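Local coordinates for putative mRNA export protein (PDB 4WP2), which is a member of the NXF family, probably takes part in the export of mRNA from nucleus to cytoplasm, and is represented here by its C-terminal UBA domain, at residues A[11-14]-A[18-21]. Residues are numbered along the deposited sequence; the frame is centred on the assembly and turned at random.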
ATOM      1  N   ALA A  11     -32.192 -16.947  -8.851  1.00 24.68           N
ATOM      2  CA  ALA A  11     -32.648 -15.586  -8.614  1.00 23.98           C
ATOM      3  C   ALA A  11     -33.346 -15.034  -9.848  1.00 24.00           C
ATOM      4  O   ALA A  11     -34.361 -14.342  -9.730  1.00 23.48           O
ATOM      5  CB  ALA A  11     -31.474 -14.682  -8.222  1.00 26.65           C
ATOM      6  N   GLU A  12     -32.825 -15.358 -11.029  1.00 21.85           N
ATOM      7  CA  GLU A  12     -33.414 -14.852 -12.261  1.00 24.88           C
ATOM      8  C   GLU A  12     -34.771 -15.488 -12.538  1.00 23.14           C
ATOM      9  O   GLU A  12     -35.704 -14.801 -12.963  1.00 22.76           O
ATOM     10  CB  GLU A  12     -32.484 -15.083 -13.451  1.00 23.26           C
ATOM     11  CG  GLU A  12     -33.027 -14.508 -14.744  1.00 24.05           C
ATOM     12  CD  GLU A  12     -33.143 -12.990 -14.727  1.00 35.95           C
ATOM     13  OE1 GLU A  12     -32.671 -12.343 -13.767  1.00 38.06           O
ATOM     14  OE2 GLU A  12     -33.756 -12.445 -15.663  1.00 36.10           O
ATOM     15  N   VAL A  13     -34.881 -16.793 -12.316  1.00 20.71           N
ATOM     16  CA  VAL A  13     -36.155 -17.480 -12.499  1.00 19.47           C
ATOM     17  C   VAL A  13     -37.193 -16.904 -11.532  1.00 21.80           C
ATOM     18  O   VAL A  13     -38.336 -16.686 -11.911  1.00 19.84           O
ATOM     19  CB  VAL A  13     -36.019 -19.004 -12.298  1.00 19.66           C
ATOM     20  CG1 VAL A  13     -37.379 -19.679 -12.197  1.00 18.28           C
ATOM     21  CG2 VAL A  13     -35.215 -19.620 -13.440  1.00 20.09           C
ATOM     22  N   SER A  14     -36.778 -16.651 -10.295  1.00 20.55           N
ATOM     23  CA  SER A  14     -37.662 -16.082  -9.283  1.00 22.81           C
ATOM     24  C   SER A  14     -38.152 -14.701  -9.712  1.00 22.99           C
ATOM     25  O   SER A  14     -39.331 -14.384  -9.578  1.00 23.31           O
ATOM     26  CB  SER A  14     -36.946 -16.002  -7.934  1.00 22.46           C
ATOM     27  OG  SER A  14     -37.762 -15.395  -6.946  1.00 22.48           O
ATOM     28  N   GLY A  18     -42.003 -14.986 -10.419  1.00 24.01           N
ATOM     29  CA  GLY A  18     -42.646 -14.610  -9.171  1.00 24.65           C
ATOM     30  C   GLY A  18     -42.607 -15.701  -8.112  1.00 29.30           C
ATOM     31  O   GLY A  18     -43.069 -15.492  -6.989  1.00 25.33           O
ATOM     32  N   MET A  19     -42.055 -16.862  -8.461  1.00 23.35           N
ATOM     33  CA  MET A  19     -41.953 -17.975  -7.516  1.00 22.93           C
ATOM     34  C   MET A  19     -40.854 -17.767  -6.492  1.00 25.78           C
ATOM     35  O   MET A  19     -39.876 -17.076  -6.759  1.00 24.24           O
ATOM     36  CB  MET A  19     -41.688 -19.282  -8.259  1.00 22.26           C
ATOM     37  CG  MET A  19     -42.852 -19.787  -9.086  1.00 24.22           C
ATOM     38  SD  MET A  19     -42.529 -21.392  -9.857  1.00 26.72           S
ATOM     39  CE  MET A  19     -41.108 -21.030 -10.893  1.00 26.90           C
ATOM     40  N   ASN A  20     -40.993 -18.395  -5.327  1.00 24.38           N
ATOM     41  CA  ASN A  20     -39.936 -18.338  -4.325  1.00 26.01           C
ATOM     42  C   ASN A  20     -38.713 -19.143  -4.797  1.00 25.97           C
ATOM     43  O   ASN A  20     -38.751 -19.789  -5.851  1.00 21.42           O
ATOM     44  CB  ASN A  20     -40.443 -18.846  -2.968  1.00 23.27           C
ATOM     45  CG  ASN A  20     -40.927 -20.294  -3.014  1.00 25.24           C
ATOM     46  OD1 ASN A  20     -40.469 -21.096  -3.828  1.00 23.17           O
ATOM     47  ND2 ASN A  20     -41.840 -20.639  -2.111  1.00 27.79           N
ATOM     48  N   VAL A  21     -37.631 -19.119  -4.027  1.00 23.61           N
ATOM     49  CA  VAL A  21     -36.395 -19.748  -4.497  1.00 22.67           C
ATOM     50  C   VAL A  21     -36.522 -21.272  -4.592  1.00 20.80           C
ATOM     51  O   VAL A  21     -35.893 -21.896  -5.448  1.00 26.02           O
ATOM     52  CB  VAL A  21     -35.182 -19.379  -3.604  1.00 29.69           C
ATOM     53  CG1 VAL A  21     -34.951 -17.877  -3.624  1.00 30.97           C
ATOM     54  CG2 VAL A  21     -35.366 -19.882  -2.190  1.00 40.55           C
TER
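Val13 meets Met19 through one methyl-to-methyl approach, CG1 to CE at 4.2 Å. The methionine chain bends at its last torsion, chi3 -61°, and this brings CE round to the valine. Both residues are buried, and both also touch Ser24 of helix 21-25. Val13 also rests on Leu36 and Met19 on Phe43, both of helix 36-46. This is the turn between the first two helices of the UBA fold, a small three-helix domain. The loop matches the Met-Gly-Phe/Tyr loop of UBA domains, with Gly18 probably as its glycine and Met19 in the place of the aromatic residue. Ser14 makes both hydrogen bonds of the contact. Its carbonyl O accepts from Gly18 N at 2.9 Å, an i to i+4 bond that closes the end of helix 2-17. Gly18 then leaves the helix with positive phi (88°). Ser14 OG, anti to the backbone N (chi1 177°), is carried to Met19 O and donates to it at 2.7 Å, nearly in line with the C=O bond. An alanine here would probably leave Met19 O without this donor and the loop less firmly tied to the helix. Asn20, the next residue, is the N-cap of helix 21-25; its OD1 accepts from Tyr23 N.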